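Local coordinates for protein purine nucleoside phosphorylase (Thermus thermophilus, PDB 6TK9) that probably catalyses the reversible phosphorolysis of purine nucleosides such as inosine and guanosine, releasing the free base and ribose 1-phosphate, at residues A[97-101]-A[221-225]; A[127-131]-A[158-164]; A[170-176]-A[262-267]; A[197-201]-A[236-240]. All blocks are in the same frame, centred on the assembly; numbering follows the deposited sequence.

Contact 1 (A[97-101]-A[221-225])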
loop_
_atom_site.group_PDB
_atom_site.type_symbol
_atom_site.label_atom_id
_atom_site.label_comp_id
_atom_site.label_asym_id
_atom_site.label_seq_id
_atom_site.Cartn_x
_atom_site.Cartn_y
_atom_site.Cartn_z
ATOM N N ARG A 97 19.814 -1.851 -31.201
ATOM C CA ARG A 97 20.248 -0.546 -31.776
ATOM C C ARG A 97 20.701 -0.776 -33.232
ATOM O O ARG A 97 20.188 -0.060 -34.115
ATOM C CB ARG A 97 21.327 0.123 -30.909
ATOM C CG ARG A 97 20.800 0.749 -29.618
ATOM C CD ARG A 97 21.884 1.167 -28.630
ATOM N NE ARG A 97 21.510 2.323 -27.825
ATOM C CZ ARG A 97 22.213 2.836 -26.807
ATOM N NH1 ARG A 97 23.365 2.303 -26.436
ATOM N NH2 ARG A 97 21.752 3.904 -26.169
ATOM N N VAL A 98 21.601 -1.744 -33.475
ATOM C CA VAL A 98 22.027 -2.197 -34.839
ATOM C C VAL A 98 20.785 -2.617 -35.635
ATOM O O VAL A 98 20.644 -2.206 -36.806
ATOM C CB VAL A 98 23.056 -3.342 -34.767
ATOM C CG1 VAL A 98 23.268 -4.014 -36.113
ATOM C CG2 VAL A 98 24.379 -2.851 -34.215
ATOM N N GLY A 99 19.895 -3.378 -35.004
ATOM C CA GLY A 99 18.622 -3.780 -35.622
ATOM C C GLY A 99 17.887 -2.580 -36.184
ATOM O O GLY A 99 17.328 -2.672 -37.288
ATOM N N PHE A 100 17.840 -1.490 -35.428
ATOM C CA PHE A 100 17.081 -0.275 -35.813
ATOM C C PHE A 100 17.728 0.330 -37.061
ATOM O O PHE A 100 17.008 0.779 -37.954
ATOM C CB PHE A 100 17.014 0.722 -34.655
ATOM C CG PHE A 100 16.274 1.990 -34.983
ATOM C CD1 PHE A 100 14.889 2.030 -34.956
ATOM C CD2 PHE A 100 16.965 3.142 -35.311
ATOM C CE1 PHE A 100 14.205 3.201 -35.244
ATOM C CE2 PHE A 100 16.284 4.309 -35.618
ATOM C CZ PHE A 100 14.907 4.333 -35.595
ATOM N N PHE A 101 19.056 0.323 -37.106
ATOM C CA PHE A 101 19.857 1.061 -38.110
ATOM C C PHE A 101 20.003 0.220 -39.370
ATOM O O PHE A 101 20.417 0.806 -40.379
ATOM C CB PHE A 101 21.207 1.473 -37.530
ATOM C CG PHE A 101 21.135 2.758 -36.755
ATOM C CD1 PHE A 101 20.919 3.961 -37.414
ATOM C CD2 PHE A 101 21.260 2.762 -35.371
ATOM C CE1 PHE A 101 20.833 5.151 -36.706
ATOM C CE2 PHE A 101 21.177 3.951 -34.664
ATOM C CZ PHE A 101 20.961 5.141 -35.331
ATOM N N HIS A 221 14.099 5.578 -27.183
ATOM C CA HIS A 221 15.162 6.591 -27.431
ATOM C C HIS A 221 15.284 6.822 -28.946
ATOM O O HIS A 221 15.283 7.993 -29.369
ATOM C CB HIS A 221 16.457 6.124 -26.761
ATOM C CG HIS A 221 17.633 7.012 -26.970
ATOM N ND1 HIS A 221 18.756 6.595 -27.670
ATOM C CD2 HIS A 221 17.888 8.266 -26.544
ATOM C CE1 HIS A 221 19.645 7.574 -27.689
ATOM N NE2 HIS A 221 19.135 8.611 -27.010
ATOM N N LEU A 222 15.282 5.735 -29.726
ATOM C CA LEU A 222 15.524 5.705 -31.195
ATOM C C LEU A 222 14.278 6.103 -31.984
ATOM O O LEU A 222 14.452 6.473 -33.161
ATOM C CB LEU A 222 15.990 4.300 -31.583
ATOM C CG LEU A 222 17.404 3.985 -31.112
ATOM C CD1 LEU A 222 17.684 2.509 -31.217
ATOM C CD2 LEU A 222 18.422 4.789 -31.899
ATOM N N GLY A 223 13.092 6.009 -31.365
ATOM C CA GLY A 223 11.785 6.332 -31.971
ATOM C C GLY A 223 11.137 5.118 -32.620
ATOM O O GLY A 223 10.155 5.299 -33.348
ATOM N N ALA A 224 11.669 3.921 -32.370
ATOM C CA ALA A 224 11.099 2.633 -32.824
ATOM C C ALA A 224 9.736 2.420 -32.159
ATOM O O ALA A 224 9.517 2.986 -31.076
ATOM C CB ALA A 224 12.062 1.516 -32.483
ATOM N N ARG A 225 8.850 1.645 -32.783
ATOM C CA ARG A 225 7.618 1.133 -32.141
ATOM C C ARG A 225 7.952 -0.233 -31.544
ATOM O O ARG A 225 8.794 -0.915 -32.116
ATOM C CB ARG A 225 6.471 1.014 -33.141
ATOM C CG ARG A 225 6.180 2.281 -33.930
ATOM C CD ARG A 225 5.522 1.924 -35.254
ATOM N NE ARG A 225 4.090 1.738 -35.111
ATOM C CZ ARG A 225 3.350 0.806 -35.718
ATOM N NH1 ARG A 225 3.895 -0.116 -36.499
ATOM N NH2 ARG A 225 2.042 0.790 -35.504
#
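H221, in the last turn of helix 213-222, lies at the R97 end of the contact: its ND1 comes within 4.3 Å of NH2 of R97, too far for a bond, while its NE2 is hydrogen-bonded to N144. L222 is the central residue of the contact and buries the most surface. Its CB sits 3.9 Å from the centroid of the F100 ring and only 5° off the ring normal, a CH-pi contact square over the face. CD1 of L222 reaches CB of F100 and CG of R97, both at 3.9 Å, and CD2 of L222 lies 4.0 Å from CE2 of F101, so one leucine fills the space between three side chains of the facing helix. Its carbonyl O also lies close to the ring, 3.3 Å from CZ of F100. At G223 the phi angle turns positive (91°), making it the C-prime residue of a Schellman motif that ends the helix. The chain thereby swings round, and A224 puts its CB 3.8 Å from CD1 of F100. R225 then begins strand 225-235 and makes no contact with 97-101. The contact thus joins the C-terminal end of helix 213-222 and the turn into strand 225-235 to helix 94-102, whose V98 and F101 pack against helix 4-14, while R225 reaches helix 161-173.

Contact 2 (A[127-131]-A[158-164])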
loop_
_atom_site.group_PDB
_atom_site.type_symbol
_atom_site.label_atom_id
_atom_site.label_comp_id
_atom_site.label_asym_id
_atom_site.label_seq_id
_atom_site.Cartn_x
_atom_site.Cartn_y
_atom_site.Cartn_z
ATOM N N LEU A 127 0.517 -9.771 -22.969
ATOM C CA LEU A 127 0.850 -8.519 -23.674
ATOM C C LEU A 127 1.382 -7.522 -22.643
ATOM O O LEU A 127 0.758 -7.380 -21.585
ATOM C CB LEU A 127 -0.434 -8.013 -24.330
ATOM C CG LEU A 127 -0.346 -6.667 -25.034
ATOM C CD1 LEU A 127 0.624 -6.741 -26.195
ATOM C CD2 LEU A 127 -1.725 -6.228 -25.506
ATOM N N HIS A 128 2.502 -6.869 -22.930
ATOM C CA HIS A 128 3.086 -5.813 -22.068
ATOM C C HIS A 128 2.293 -4.523 -22.289
ATOM O O HIS A 128 2.188 -4.098 -23.458
ATOM C CB HIS A 128 4.564 -5.605 -22.393
ATOM C CG HIS A 128 5.454 -6.734 -21.999
ATOM N ND1 HIS A 128 6.809 -6.562 -21.843
ATOM C CD2 HIS A 128 5.192 -8.037 -21.733
ATOM C CE1 HIS A 128 7.349 -7.718 -21.495
ATOM N NE2 HIS A 128 6.374 -8.644 -21.415
ATOM N N LEU A 129 1.772 -3.928 -21.214
ATOM C CA LEU A 129 1.126 -2.593 -21.233
ATOM C C LEU A 129 2.082 -1.528 -20.721
ATOM O O LEU A 129 1.959 -0.405 -21.172
ATOM C CB LEU A 129 -0.123 -2.643 -20.364
ATOM C CG LEU A 129 -1.211 -3.550 -20.909
ATOM C CD1 LEU A 129 -2.469 -3.457 -20.054
ATOM C CD2 LEU A 129 -1.514 -3.197 -22.357
ATOM N N ASP A 130 2.976 -1.878 -19.792
ATOM C CA ASP A 130 3.969 -0.936 -19.198
ATOM C C ASP A 130 5.066 -1.726 -18.480
ATOM O O ASP A 130 4.956 -2.972 -18.378
ATOM C CB ASP A 130 3.286 0.022 -18.222
ATOM C CG ASP A 130 3.895 1.401 -18.155
ATOM O OD1 ASP A 130 4.844 1.642 -18.906
ATOM O OD2 ASP A 130 3.423 2.207 -17.318
ATOM N N TYR A 131 6.090 -1.036 -17.989
ATOM C CA TYR A 131 7.274 -1.682 -17.366
ATOM C C TYR A 131 7.652 -0.935 -16.084
ATOM O O TYR A 131 7.361 0.291 -15.892
ATOM C CB TYR A 131 8.455 -1.747 -18.354
ATOM C CG TYR A 131 9.145 -0.426 -18.583
ATOM C CD1 TYR A 131 10.020 0.094 -17.646
ATOM C CD2 TYR A 131 8.872 0.341 -19.693
ATOM C CE1 TYR A 131 10.593 1.346 -17.800
ATOM C CE2 TYR A 131 9.476 1.575 -19.888
ATOM C CZ TYR A 131 10.329 2.093 -18.928
ATOM O OH TYR A 131 10.914 3.318 -19.094
ATOM N N ALA A 158 5.373 3.734 -23.994
ATOM C CA ALA A 158 6.619 3.018 -24.359
ATOM C C ALA A 158 6.218 1.821 -25.227
ATOM O O ALA A 158 6.777 1.638 -26.334
ATOM C CB ALA A 158 7.370 2.583 -23.125
ATOM N N TYR A 159 5.235 1.061 -24.755
ATOM C CA TYR A 159 4.567 0.002 -25.537
ATOM C C TYR A 159 3.547 0.687 -26.461
ATOM O O TYR A 159 2.611 1.359 -25.951
ATOM C CB TYR A 159 4.046 -1.040 -24.561
ATOM C CG TYR A 159 5.118 -1.817 -23.828
ATOM C CD1 TYR A 159 5.868 -2.795 -24.477
ATOM C CD2 TYR A 159 5.339 -1.645 -22.469
ATOM C CE1 TYR A 159 6.810 -3.555 -23.801
ATOM C CE2 TYR A 159 6.272 -2.404 -21.779
ATOM C CZ TYR A 159 7.019 -3.351 -22.452
ATOM O OH TYR A 159 7.945 -4.097 -21.796
ATOM N N ASP A 160 3.781 0.597 -27.781
ATOM C CA ASP A 160 2.967 1.265 -28.826
ATOM C C ASP A 160 1.503 0.931 -28.600
ATOM O O ASP A 160 1.156 -0.242 -28.496
ATOM C CB ASP A 160 3.346 0.871 -30.255
ATOM C CG ASP A 160 2.606 1.705 -31.300
ATOM O OD1 ASP A 160 1.534 1.240 -31.752
ATOM O OD2 ASP A 160 3.099 2.816 -31.653
ATOM N N PRO A 161 0.633 1.967 -28.493
ATOM C CA PRO A 161 -0.808 1.775 -28.323
ATOM C C PRO A 161 -1.516 1.138 -29.532
ATOM O O PRO A 161 -2.469 0.416 -29.297
ATOM C CB PRO A 161 -1.343 3.199 -28.101
ATOM C CG PRO A 161 -0.140 3.983 -27.682
ATOM C CD PRO A 161 0.996 3.390 -28.477
ATOM N N GLU A 162 -1.070 1.401 -30.769
ATOM C CA GLU A 162 -1.689 0.775 -31.980
ATOM C C GLU A 162 -1.368 -0.731 -31.974
ATOM O O GLU A 162 -2.258 -1.550 -32.318
ATOM C CB GLU A 162 -1.237 1.436 -33.291
ATOM C CG GLU A 162 -2.026 2.680 -33.715
ATOM C CD GLU A 162 -1.872 3.060 -35.194
ATOM O OE1 GLU A 162 -0.816 3.637 -35.566
ATOM O OE2 GLU A 162 -2.803 2.764 -35.993
ATOM N N LEU A 163 -0.150 -1.102 -31.573
ATOM C CA LEU A 163 0.280 -2.517 -31.565
ATOM C C LEU A 163 -0.441 -3.263 -30.443
ATOM O O LEU A 163 -0.644 -4.483 -30.598
ATOM C CB LEU A 163 1.800 -2.578 -31.429
ATOM C CG LEU A 163 2.569 -1.960 -32.600
ATOM C CD1 LEU A 163 4.043 -2.306 -32.539
ATOM C CD2 LEU A 163 1.997 -2.405 -33.940
ATOM N N ILE A 164 -0.835 -2.565 -29.371
ATOM C CA ILE A 164 -1.577 -3.185 -28.237
ATOM C C ILE A 164 -2.978 -3.552 -28.738
ATOM O O ILE A 164 -3.468 -4.664 -28.415
ATOM C CB ILE A 164 -1.578 -2.264 -26.991
ATOM C CG1 ILE A 164 -0.281 -2.445 -26.191
ATOM C CG2 ILE A 164 -2.810 -2.470 -26.110
ATOM C CD1 ILE A 164 0.124 -1.235 -25.382
#
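Strand 127-131 runs past the loop and first turn that lead into helix 161-173, with CA atoms 6.1 Å apart at L129 and Y159 and 7.4 Å at L127 and I164. Strand 124-133 belongs to the central mixed sheet of the phosphorylase-superfamily alpha/beta fold, and the incoming loop and helix cover one of its faces. D160 is the N-cap of that helix: its OD1 accepts from N of L163 at 2.9 Å and, weakly, from N of E162 at 2.8 Å. Y159, two residues before the helix, directs its ring at the strand. CB of H128 stands 3.5 Å from the centroid of the Y159 ring, a CH-pi contact over the face, while the ring edge meets backbone, CE2 of Y159 lying 3.6 Å from C of D130. One turn into the helix, I164 fits between two leucines: its CG2 is 4.0 Å from CD2 of L127 and its CD1 is 4.0 Å from CD2 of L129. At the other end, CE2 of Y131 touches CB of A158 at 4.0 Å. D130 and Y131 also bond to A195 and S193 of a second subunit, so the strand serves both core and interface. H128 ND1 donates to OH of Y159 at 2.7 Å, and NE2 of the same imidazole is bonded to S230.

Contact 3 (A[170-176]-A[262-267])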
loop_
_atom_site.group_PDB
_atom_site.type_symbol
_atom_site.label_atom_id
_atom_site.label_comp_id
_atom_site.label_asym_id
_atom_site.label_seq_id
_atom_site.Cartn_x
_atom_site.Cartn_y
_atom_site.Cartn_z
ATOM N N VAL A 170 -5.895 -9.757 -32.676
ATOM C CA VAL A 170 -5.378 -11.057 -33.181
ATOM C C VAL A 170 -5.702 -12.148 -32.162
ATOM O O VAL A 170 -5.953 -13.273 -32.596
ATOM C CB VAL A 170 -3.882 -10.996 -33.527
ATOM C CG1 VAL A 170 -3.310 -12.373 -33.865
ATOM C CG2 VAL A 170 -3.617 -10.002 -34.647
ATOM N N ALA A 171 -5.708 -11.850 -30.870
ATOM C CA ALA A 171 -6.034 -12.849 -29.820
ATOM C C ALA A 171 -7.496 -13.288 -29.959
ATOM O O ALA A 171 -7.752 -14.515 -30.013
ATOM C CB ALA A 171 -5.769 -12.298 -28.443
ATOM N N ARG A 172 -8.414 -12.320 -30.037
ATOM C CA ARG A 172 -9.864 -12.566 -30.288
ATOM C C ARG A 172 -10.007 -13.484 -31.507
ATOM O O ARG A 172 -10.514 -14.594 -31.313
ATOM C CB ARG A 172 -10.598 -11.228 -30.406
ATOM C CG ARG A 172 -10.763 -10.556 -29.049
ATOM C CD ARG A 172 -10.942 -9.052 -28.931
ATOM N NE ARG A 172 -11.045 -8.211 -30.119
ATOM C CZ ARG A 172 -10.565 -6.958 -30.187
ATOM N NH1 ARG A 172 -9.941 -6.419 -29.149
ATOM N NH2 ARG A 172 -10.688 -6.254 -31.302
ATOM N N ARG A 173 -9.502 -13.060 -32.672
ATOM C CA ARG A 173 -9.493 -13.834 -33.946
ATOM C C ARG A 173 -9.083 -15.297 -33.676
ATOM O O ARG A 173 -9.824 -16.201 -34.133
ATOM C CB ARG A 173 -8.584 -13.125 -34.958
ATOM C CG ARG A 173 -8.826 -13.458 -36.425
ATOM C CD ARG A 173 -7.810 -14.424 -37.033
ATOM N NE ARG A 173 -8.303 -15.802 -37.151
ATOM C CZ ARG A 173 -7.561 -16.887 -37.419
ATOM N NH1 ARG A 173 -6.252 -16.791 -37.602
ATOM N NH2 ARG A 173 -8.142 -18.075 -37.490
ATOM N N GLN A 174 -8.004 -15.547 -32.913
ATOM C CA GLN A 174 -7.429 -16.913 -32.723
ATOM C C GLN A 174 -8.099 -17.631 -31.541
ATOM O O GLN A 174 -7.567 -18.683 -31.135
ATOM C CB GLN A 174 -5.900 -16.882 -32.539
ATOM C CG GLN A 174 -5.141 -16.238 -33.700
ATOM C CD GLN A 174 -3.632 -16.340 -33.643
ATOM O OE1 GLN A 174 -2.933 -15.827 -34.525
ATOM N NE2 GLN A 174 -3.106 -17.020 -32.630
ATOM N N ASP A 175 -9.227 -17.123 -31.030
ATOM C CA ASP A 175 -9.936 -17.639 -29.821
ATOM C C ASP A 175 -8.913 -17.885 -28.689
ATOM O O ASP A 175 -8.994 -18.942 -28.011
ATOM C CB ASP A 175 -10.793 -18.865 -30.168
ATOM C CG ASP A 175 -11.881 -19.178 -29.145
ATOM O OD1 ASP A 175 -12.639 -18.246 -28.786
ATOM O OD2 ASP A 175 -11.953 -20.347 -28.689
ATOM N N LEU A 176 -8.015 -16.914 -28.463
ATOM C CA LEU A 176 -6.883 -16.964 -27.493
ATOM C C LEU A 176 -7.109 -15.906 -26.399
ATOM O O LEU A 176 -7.340 -14.728 -26.747
ATOM C CB LEU A 176 -5.597 -16.725 -28.300
ATOM C CG LEU A 176 -4.250 -16.890 -27.595
ATOM C CD1 LEU A 176 -3.757 -15.548 -27.087
ATOM C CD2 LEU A 176 -4.295 -17.922 -26.471
ATOM N N ARG A 262 1.947 -19.296 -33.457
ATOM C CA ARG A 262 0.677 -19.002 -34.175
ATOM C C ARG A 262 0.254 -17.561 -33.876
ATOM O O ARG A 262 -0.319 -16.914 -34.783
ATOM C CB ARG A 262 -0.422 -19.991 -33.795
ATOM C CG ARG A 262 -1.623 -19.936 -34.726
ATOM C CD ARG A 262 -2.818 -20.705 -34.198
ATOM N NE ARG A 262 -4.019 -20.215 -34.865
ATOM C CZ ARG A 262 -5.249 -20.232 -34.346
ATOM N NH1 ARG A 262 -5.475 -20.719 -33.132
ATOM N NH2 ARG A 262 -6.255 -19.742 -35.050
ATOM N N TYR A 263 0.532 -17.071 -32.658
ATOM C CA TYR A 263 0.120 -15.720 -32.208
ATOM C C TYR A 263 1.076 -14.709 -32.848
ATOM O O TYR A 263 0.597 -13.736 -33.476
ATOM C CB TYR A 263 -0.008 -15.655 -30.677
ATOM C CG TYR A 263 -0.447 -14.307 -30.156
ATOM C CD1 TYR A 263 -1.693 -13.786 -30.456
ATOM C CD2 TYR A 263 0.403 -13.531 -29.389
ATOM C CE1 TYR A 263 -2.084 -12.528 -30.019
ATOM C CE2 TYR A 263 0.019 -12.285 -28.914
ATOM C CZ TYR A 263 -1.228 -11.777 -29.230
ATOM O OH TYR A 263 -1.576 -10.535 -28.786
ATOM N N VAL A 264 2.388 -14.943 -32.753
ATOM C CA VAL A 264 3.404 -13.977 -33.268
ATOM C C VAL A 264 3.151 -13.796 -34.761
ATOM O O VAL A 264 3.118 -12.630 -35.236
ATOM C CB VAL A 264 4.845 -14.438 -32.990
ATOM C CG1 VAL A 264 5.854 -13.536 -33.684
ATOM C CG2 VAL A 264 5.144 -14.500 -31.494
ATOM N N ARG A 265 2.950 -14.919 -35.462
ATOM C CA ARG A 265 2.649 -14.962 -36.925
ATOM C C ARG A 265 1.390 -14.130 -37.194
ATOM O O ARG A 265 1.438 -13.285 -38.108
ATOM C CB ARG A 265 2.468 -16.403 -37.417
ATOM C CG ARG A 265 3.759 -17.192 -37.599
ATOM C CD ARG A 265 3.427 -18.655 -37.826
ATOM N NE ARG A 265 4.616 -19.451 -38.089
ATOM C CZ ARG A 265 5.299 -19.442 -39.229
ATOM N NH1 ARG A 265 4.927 -18.665 -40.235
ATOM N NH2 ARG A 265 6.364 -20.214 -39.360
ATOM N N GLY A 266 0.320 -14.359 -36.420
ATOM C CA GLY A 266 -0.940 -13.594 -36.501
ATOM C C GLY A 266 -0.685 -12.095 -36.530
ATOM O O GLY A 266 -1.202 -11.416 -37.440
ATOM N N ILE A 267 0.117 -11.608 -35.581
ATOM C CA ILE A 267 0.505 -10.175 -35.450
ATOM C C ILE A 267 1.332 -9.756 -36.676
ATOM O O ILE A 267 0.941 -8.778 -37.339
ATOM C CB ILE A 267 1.259 -9.961 -34.122
ATOM C CG1 ILE A 267 0.309 -10.113 -32.934
ATOM C CG2 ILE A 267 1.992 -8.628 -34.113
ATOM C CD1 ILE A 267 0.980 -10.562 -31.654
#
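Two helices on one side of the central sheet pack here, the C-terminal end of helix 161-173 against helix 257-270. They come closest at G266, whose CA lies 6.1 Å from CA of V170; CG1 of V170 rests 3.7 Å from CA of G266, where a CB would clash. Y263 borders this spot, its CD1 4.0 Å from CG1 of V170 and its CE1 4.0 Å from CB of A171, while its OH is hydrogen-bonded to A167. Helix 161-173 closes in a Schellman motif with D175 as C-prime residue, N of L176 bonding to O of A171 at 2.9 Å; the turn brings CD1 of L176 to 4.3 Å from CD1 of Y263. CB of Q174 lies over one face of the R262 guanidinium, 3.8 Å from NH2 of R262. On the solvent-exposed side like charges approach, R173 NH2 and R262 NH2 being 3.5 Å apart. R172 and D175, not part of this packing, pair reciprocally with D175 and R172 of a neighbouring subunit in salt bridges.

Contact 4 (A[197-201]-A[236-240])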
loop_
_atom_site.group_PDB
_atom_site.type_symbol
_atom_site.label_atom_id
_atom_site.label_comp_id
_atom_site.label_asym_id
_atom_site.label_seq_id
_atom_site.Cartn_x
_atom_site.Cartn_y
_atom_site.Cartn_z
ATOM N N LEU A 197 8.945 -11.020 -4.334
ATOM C CA LEU A 197 7.796 -11.212 -5.259
ATOM C C LEU A 197 6.626 -10.366 -4.748
ATOM O O LEU A 197 6.000 -9.646 -5.573
ATOM C CB LEU A 197 7.392 -12.681 -5.359
ATOM C CG LEU A 197 8.340 -13.618 -6.110
ATOM C CD1 LEU A 197 7.798 -15.044 -6.040
ATOM C CD2 LEU A 197 8.540 -13.182 -7.561
ATOM N N ARG A 198 6.356 -10.435 -3.438
ATOM C CA ARG A 198 5.242 -9.691 -2.803
ATOM C C ARG A 198 5.480 -8.208 -3.052
ATOM O O ARG A 198 4.541 -7.532 -3.493
ATOM C CB ARG A 198 5.115 -9.977 -1.305
ATOM C CG ARG A 198 3.757 -9.568 -0.748
ATOM C CD ARG A 198 3.589 -9.847 0.735
ATOM N NE ARG A 198 2.513 -9.041 1.314
ATOM C CZ ARG A 198 2.535 -8.470 2.519
ATOM N NH1 ARG A 198 3.595 -8.583 3.308
ATOM N NH2 ARG A 198 1.492 -7.765 2.926
ATOM N N LEU A 199 6.711 -7.756 -2.817
ATOM C CA LEU A 199 7.104 -6.335 -2.967
ATOM C C LEU A 199 6.769 -5.884 -4.403
ATOM O O LEU A 199 6.125 -4.813 -4.545
ATOM C CB LEU A 199 8.583 -6.221 -2.585
ATOM C CG LEU A 199 9.377 -5.033 -3.129
ATOM C CD1 LEU A 199 10.634 -4.827 -2.290
ATOM C CD2 LEU A 199 9.749 -5.230 -4.582
ATOM N N LEU A 200 7.071 -6.693 -5.426
ATOM C CA LEU A 200 6.914 -6.271 -6.856
ATOM C C LEU A 200 5.439 -6.318 -7.275
ATOM O O LEU A 200 5.031 -5.463 -8.071
ATOM C CB LEU A 200 7.750 -7.156 -7.786
ATOM C CG LEU A 200 9.260 -7.022 -7.634
ATOM C CD1 LEU A 200 9.966 -8.169 -8.332
ATOM C CD2 LEU A 200 9.721 -5.681 -8.152
ATOM N N ARG A 201 4.666 -7.280 -6.782
ATOM C CA ARG A 201 3.207 -7.333 -7.064
ATOM C C ARG A 201 2.559 -6.044 -6.528
ATOM O O ARG A 201 1.791 -5.403 -7.279
ATOM C CB ARG A 201 2.580 -8.602 -6.476
ATOM C CG ARG A 201 1.255 -8.997 -7.120
ATOM C CD ARG A 201 0.601 -10.239 -6.519
ATOM N NE ARG A 201 0.626 -10.141 -5.066
ATOM C CZ ARG A 201 0.745 -11.158 -4.226
ATOM N NH1 ARG A 201 0.816 -12.402 -4.672
ATOM N NH2 ARG A 201 0.793 -10.917 -2.931
ATOM N N ALA A 236 4.690 -17.066 -10.235
ATOM C CA ALA A 236 5.534 -16.503 -9.159
ATOM C C ALA A 236 4.612 -15.819 -8.148
ATOM O O ALA A 236 4.446 -14.572 -8.201
ATOM C CB ALA A 236 6.559 -15.558 -9.751
ATOM N N VAL A 237 3.997 -16.618 -7.284
ATOM C CA VAL A 237 3.107 -16.096 -6.212
ATOM C C VAL A 237 3.577 -16.665 -4.873
ATOM O O VAL A 237 3.541 -17.865 -4.625
ATOM C CB VAL A 237 1.614 -16.319 -6.542
ATOM C CG1 VAL A 237 1.414 -17.207 -7.765
ATOM C CG2 VAL A 237 0.804 -16.802 -5.344
ATOM N N PRO A 238 4.057 -15.793 -3.964
ATOM C CA PRO A 238 4.763 -16.247 -2.761
ATOM C C PRO A 238 3.915 -16.874 -1.644
ATOM O O PRO A 238 4.480 -17.288 -0.658
ATOM C CB PRO A 238 5.377 -14.942 -2.225
ATOM C CG PRO A 238 4.430 -13.846 -2.703
ATOM C CD PRO A 238 3.960 -14.320 -4.063
ATOM N N GLU A 239 2.593 -16.948 -1.791
ATOM C CA GLU A 239 1.749 -17.640 -0.779
ATOM C C GLU A 239 1.268 -18.971 -1.378
ATOM O O GLU A 239 0.146 -19.385 -1.067
ATOM C CB GLU A 239 0.692 -16.682 -0.215
ATOM C CG GLU A 239 0.149 -15.648 -1.184
ATOM C CD GLU A 239 0.836 -14.289 -1.286
ATOM O OE1 GLU A 239 0.705 -13.445 -0.361
ATOM O OE2 GLU A 239 1.457 -14.053 -2.329
ATOM N N ARG A 240 2.152 -19.607 -2.164
ATOM C CA ARG A 240 2.053 -20.943 -2.820
ATOM C C ARG A 240 3.448 -21.586 -2.713
ATOM O O ARG A 240 4.418 -20.834 -2.929
ATOM C CB ARG A 240 1.619 -20.755 -4.283
ATOM C CG ARG A 240 0.157 -21.077 -4.559
ATOM C CD ARG A 240 -0.617 -20.071 -5.399
ATOM N NE ARG A 240 -0.542 -20.268 -6.844
ATOM C CZ ARG A 240 -1.347 -19.699 -7.752
ATOM N NH1 ARG A 240 -2.311 -18.864 -7.389
ATOM N NH2 ARG A 240 -1.183 -19.963 -9.036
#
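A salt bridge ties helix 194-202 to the loop after strand 225-235: NH1 of R201 donates to OE2 of E239 at 2.9 Å, and NH2 of R201 reaches the same oxygen at 3.3 Å. Both terminal nitrogens, NH1 and NH2, thus converge on one carboxylate oxygen, while OE1 of E239 makes a long, weak ion pair with R201 of a neighbouring subunit. E239 is held in a type I beta turn from V237 to R240, closed by a weak bond from N of R240 to O of V237 at 3.3 Å. Next to the bridge, CD of P238 lies 3.7 Å from NH1 of R201 and 4.0 Å from CB of L197, and CG of P238 covers the helix backbone 4.0 Å from N of R198. Further in, CD2 of L197 meets CB of A236 at 3.8 Å. L197 and A236 both continue onto I208 of strand 207-209, and R194 bonds to the carbonyls of P238 and R240, tying the turn to the N-terminal end of helix 194-202.

Overall arrangement
Contact 2 is the buried one, joining the central sheet to the start of helix 161-173; the other three are partly buried. Contacts 2 and 3 share that helix, one at its N-cap and the other at its C-terminal Schellman turn, their centres about 16 Å apart, and both meet a common neighbouring subunit. Contact 1 touches contact 2 through R225, which packs on L163 and E162. In contacts 1 and 3 a helix ends in a Schellman motif, but contact 1 packs a leucine on an aromatic face, whereas contact 3 mixes apolar packing at a glycine with polar and like-charged side chains. Contact 4, across the chain's centre from contact 1, adds a salt bridge to leucine-proline packing, its two charged residues also touching a neighbouring subunit.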